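Local coordinates for protein ALDH21) (Physcomitrella patens subsp. patens, PDB 5MZ5) that oxidises succinic semialdehyde to succinate with NADP(+) as the electron acceptor, as a member of the aldehyde dehydrogenase family, at the interface of chains A and B. Residues are numbered along the deposited sequence; one frame, centred on the assembly and turned at random. Chains: chain A/B, ALDH21).

The interface of chains A and B. Residues chain A 458, 463-468, 479-480; chain B 173, 504-508.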
ATOM      1  N   PHE A 458      -4.232  17.882 -15.748  1.00 24.78           N
ATOM      2  CA  PHE A 458      -4.397  16.988 -14.596  1.00 24.21           C
ATOM      3  C   PHE A 458      -4.226  17.776 -13.291  1.00 28.45           C
ATOM      4  O   PHE A 458      -5.025  17.643 -12.373  1.00 27.87           O
ATOM      5  CB  PHE A 458      -3.422  15.776 -14.672  1.00 25.36           C
ATOM      6  CG  PHE A 458      -3.539  14.760 -13.545  1.00 26.19           C
ATOM      7  CD1 PHE A 458      -4.779  14.442 -12.987  1.00 26.77           C
ATOM      8  CD2 PHE A 458      -2.416  14.084 -13.076  1.00 28.48           C
ATOM      9  CE1 PHE A 458      -4.886  13.511 -11.939  1.00 26.37           C
ATOM     10  CE2 PHE A 458      -2.528  13.120 -12.057  1.00 30.10           C
ATOM     11  CZ  PHE A 458      -3.764  12.845 -11.492  1.00 26.74           C
ATOM     12  N   VAL A 463     -11.690  18.962 -10.694  1.00 24.60           N
ATOM     13  CA  VAL A 463     -12.594  17.819 -10.847  1.00 24.20           C
ATOM     14  C   VAL A 463     -12.049  16.609 -10.092  1.00 28.46           C
ATOM     15  O   VAL A 463     -10.887  16.626  -9.675  1.00 27.69           O
ATOM     16  CB  VAL A 463     -12.781  17.472 -12.377  1.00 26.07           C
ATOM     17  CG1 VAL A 463     -13.553  18.566 -13.119  1.00 25.38           C
ATOM     18  CG2 VAL A 463     -11.441  17.194 -13.055  1.00 25.11           C
ATOM     19  N   GLY A 464     -12.864  15.554  -9.996  1.00 25.08           N
ATOM     20  CA  GLY A 464     -12.449  14.259  -9.445  1.00 24.10           C
ATOM     21  C   GLY A 464     -11.735  13.372 -10.473  1.00 27.27           C
ATOM     22  O   GLY A 464     -10.925  12.517 -10.118  1.00 26.53           O
ATOM     23  N   GLY A 465     -12.041  13.564 -11.755  1.00 24.71           N
ATOM     24  CA  GLY A 465     -11.449  12.784 -12.833  1.00 24.10           C
ATOM     25  C   GLY A 465     -11.201  13.568 -14.103  1.00 27.37           C
ATOM     26  O   GLY A 465     -12.094  14.268 -14.591  1.00 25.48           O
ATOM     27  N   VAL A 466      -9.973  13.458 -14.642  1.00 23.72           N
ATOM     28  CA  VAL A 466      -9.575  14.111 -15.883  1.00 22.34           C
ATOM     29  C   VAL A 466      -9.429  13.004 -16.926  1.00 27.10           C
ATOM     30  O   VAL A 466      -8.629  12.086 -16.753  1.00 26.42           O
ATOM     31  CB  VAL A 466      -8.282  14.981 -15.747  1.00 24.77           C
ATOM     32  CG1 VAL A 466      -7.867  15.592 -17.097  1.00 24.27           C
ATOM     33  CG2 VAL A 466      -8.458  16.079 -14.706  1.00 23.92           C
ATOM     34  N   ILE A 467     -10.205  13.096 -18.000  1.00 24.89           N
ATOM     35  CA  ILE A 467     -10.135  12.116 -19.077  1.00 24.35           C
ATOM     36  C   ILE A 467      -9.206  12.620 -20.155  1.00 27.93           C
ATOM     37  O   ILE A 467      -9.456  13.667 -20.749  1.00 26.25           O
ATOM     38  CB  ILE A 467     -11.520  11.676 -19.611  1.00 25.86           C
ATOM     39  CG1 ILE A 467     -12.536  11.466 -18.455  1.00 25.40           C
ATOM     40  CG2 ILE A 467     -11.367  10.423 -20.481  1.00 25.52           C
ATOM     41  CD1 ILE A 467     -12.201  10.415 -17.298  1.00 26.49           C
ATOM     42  N   LEU A 468      -8.118  11.851 -20.389  1.00 24.46           N
ATOM     43  CA  LEU A 468      -7.095  12.159 -21.362  1.00 23.97           C
ATOM     44  C   LEU A 468      -7.307  11.370 -22.659  1.00 26.84           C
ATOM     45  O   LEU A 468      -7.262  10.134 -22.662  1.00 25.20           O
ATOM     46  CB  LEU A 468      -5.693  11.911 -20.742  1.00 23.55           C
ATOM     47  CG  LEU A 468      -4.446  12.218 -21.603  1.00 27.46           C
ATOM     48  CD1 LEU A 468      -4.484  13.662 -22.222  1.00 25.81           C
ATOM     49  CD2 LEU A 468      -3.176  12.013 -20.778  1.00 30.59           C
ATOM     50  N   GLN A 479     -12.530   2.768 -11.082  1.00 25.82           N
ATOM     51  CA  GLN A 479     -11.872   4.057 -10.862  1.00 24.88           C
ATOM     52  C   GLN A 479     -12.473   4.832  -9.668  1.00 28.17           C
ATOM     53  O   GLN A 479     -13.669   4.657  -9.398  1.00 28.19           O
ATOM     54  CB  GLN A 479     -11.950   4.911 -12.145  1.00 25.28           C
ATOM     55  CG  GLN A 479     -13.161   5.855 -12.211  1.00 26.55           C
ATOM     56  CD  GLN A 479     -13.257   6.604 -13.496  1.00 33.41           C
ATOM     57  OE1 GLN A 479     -13.109   6.033 -14.583  1.00 27.78           O
ATOM     58  NE2 GLN A 479     -13.523   7.898 -13.398  1.00 23.14           N
ATOM     59  N   PRO A 480     -11.717   5.733  -8.983  1.00 23.87           N
ATOM     60  CA  PRO A 480     -12.372   6.580  -7.959  1.00 22.89           C
ATOM     61  C   PRO A 480     -13.236   7.612  -8.702  1.00 29.26           C
ATOM     62  O   PRO A 480     -12.732   8.388  -9.517  1.00 29.58           O
ATOM     63  CB  PRO A 480     -11.207   7.197  -7.187  1.00 23.43           C
ATOM     64  CG  PRO A 480     -10.049   7.169  -8.146  1.00 27.99           C
ATOM     65  CD  PRO A 480     -10.279   6.067  -9.147  1.00 24.61           C
TER
ATOM     66  N   ILE B 173      -3.714   7.306 -13.404  1.00 24.34           N
ATOM     67  CA  ILE B 173      -2.788   7.847 -12.419  1.00 24.04           C
ATOM     68  C   ILE B 173      -3.695   8.501 -11.381  1.00 27.34           C
ATOM     69  O   ILE B 173      -4.480   9.384 -11.721  1.00 25.23           O
ATOM     70  CB  ILE B 173      -1.729   8.835 -12.975  1.00 27.45           C
ATOM     71  CG1 ILE B 173      -0.768   8.123 -13.959  1.00 27.65           C
ATOM     72  CG2 ILE B 173      -0.943   9.470 -11.796  1.00 27.72           C
ATOM     73  CD1 ILE B 173      -0.046   9.088 -14.911  1.00 31.36           C
ATOM     74  N   THR B 504      -8.918  13.131  -3.906  1.00 22.79           N
ATOM     75  CA  THR B 504      -8.467  12.181  -4.919  1.00 23.43           C
ATOM     76  C   THR B 504      -8.825  12.720  -6.314  1.00 26.89           C
ATOM     77  O   THR B 504      -9.950  13.191  -6.536  1.00 28.06           O
ATOM     78  CB  THR B 504      -9.115  10.809  -4.636  1.00 30.26           C
ATOM     79  OG1 THR B 504      -8.612  10.337  -3.387  1.00 36.00           O
ATOM     80  CG2 THR B 504      -8.860   9.782  -5.745  1.00 28.18           C
ATOM     81  N   LYS B 505      -7.868  12.649  -7.231  1.00 21.65           N
ATOM     82  CA  LYS B 505      -8.071  12.993  -8.639  1.00 21.62           C
ATOM     83  C   LYS B 505      -7.450  11.895  -9.473  1.00 23.64           C
ATOM     84  O   LYS B 505      -6.302  11.523  -9.244  1.00 22.82           O
ATOM     85  CB  LYS B 505      -7.489  14.367  -9.020  1.00 22.62           C
ATOM     86  CG  LYS B 505      -8.004  14.908 -10.378  1.00 22.01           C
ATOM     87  CD  LYS B 505      -7.270  16.172 -10.838  1.00 23.33           C
ATOM     88  CE  LYS B 505      -7.345  17.322  -9.843  1.00 27.40           C
ATOM     89  NZ  LYS B 505      -6.660  18.556 -10.329  1.00 33.85           N
ATOM     90  N   VAL B 506      -8.203  11.383 -10.445  1.00 19.97           N
ATOM     91  CA  VAL B 506      -7.682  10.351 -11.335  1.00 19.29           C
ATOM     92  C   VAL B 506      -7.518  10.931 -12.755  1.00 23.18           C
ATOM     93  O   VAL B 506      -8.385  11.659 -13.237  1.00 22.70           O
ATOM     94  CB  VAL B 506      -8.511   9.022 -11.304  1.00 21.57           C
ATOM     95  CG1 VAL B 506      -9.982   9.241 -11.726  1.00 21.29           C
ATOM     96  CG2 VAL B 506      -7.862   7.926 -12.152  1.00 21.00           C
ATOM     97  N   LEU B 507      -6.405  10.599 -13.397  1.00 19.61           N
ATOM     98  CA  LEU B 507      -6.123  10.913 -14.785  1.00 20.31           C
ATOM     99  C   LEU B 507      -6.364   9.599 -15.529  1.00 24.54           C
ATOM    100  O   LEU B 507      -5.591   8.665 -15.361  1.00 22.61           O
ATOM    101  CB  LEU B 507      -4.671  11.419 -14.990  1.00 20.00           C
ATOM    102  CG  LEU B 507      -4.300  11.815 -16.431  1.00 24.61           C
ATOM    103  CD1 LEU B 507      -5.125  13.028 -16.910  1.00 23.19           C
ATOM    104  CD2 LEU B 507      -2.792  12.047 -16.557  1.00 25.68           C
ATOM    105  N   VAL B 508      -7.506   9.490 -16.235  1.00 22.72           N
ATOM    106  CA  VAL B 508      -7.851   8.286 -16.987  1.00 23.60           C
ATOM    107  C   VAL B 508      -7.258   8.492 -18.371  1.00 30.94           C
ATOM    108  O   VAL B 508      -7.627   9.442 -19.060  1.00 31.63           O
ATOM    109  CB  VAL B 508      -9.379   7.950 -17.009  1.00 26.55           C
ATOM    110  CG1 VAL B 508      -9.645   6.674 -17.814  1.00 25.39           C
ATOM    111  CG2 VAL B 508      -9.933   7.800 -15.587  1.00 25.84           C
TER
HETATM  112  O   HOH W   1      -9.942  16.089  -6.957  1.00 20.92           O
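Strand 502-510 of chain B lies parallel to strand 465-468 of chain A, so that one sheet runs across the subunit boundary. Four backbone hydrogen bonds join the edges: B:Val506 N donates to A:Gly464 O, A:Val466 N to B:Val506 O at 2.8 Å, B:Val508 N to A:Val466 O, and A:Leu468 N to B:Val508 O, the straightest at 171° at the hydrogen. Just before strand 465-468, a water bridges A:Val463 O and B:Thr504 O. Beta-branched valines at B:Val506 and B:Val508 suit such extended backbone.

On one side of the sheet A:Phe458, with CG anti to its backbone N (chi1 -178°), lays a ring face against B:Leu507, whose CB stands over the centre, 3.6 Å from the centroid; a flat aromatic face suits the aliphatic chain laid over it. B:Leu507 CD1 reaches on to A:Val466 CG1 at 3.8 Å, while B:Ile173 CG2 approaches A:Phe458 CE2. The methylenes of B:Lys505 pass A:Phe458 in the opposite direction, B:Lys505 CD 3.7 Å from A:Phe458 CD1, and the chain bends at chi3 (-58°). B:Lys505 NZ thus donates to A:Phe458 O at 2.8 Å, in the carbonyl plane, near the end of helix 451-460; a long, flexible lysine can both pack and donate. An alanine in place of A:Phe458 would lose the ring and would probably loosen the packing of B:Leu507 and B:Lys505.

On the opposite side A:Ile467 CD1 lies 3.8 Å from B:Val508 CB, both side chains pointing the same way. The rigid ring of A:Pro480 sets CG against B:Thr504 CG2 and flanks B:Val506.

The patch recurs by two-fold symmetry, with a C-terminal strand extending the partner's sheet, an exchange typical of aldehyde dehydrogenase dimers; its centre is about 12 Å from A:Glu285 of the active site.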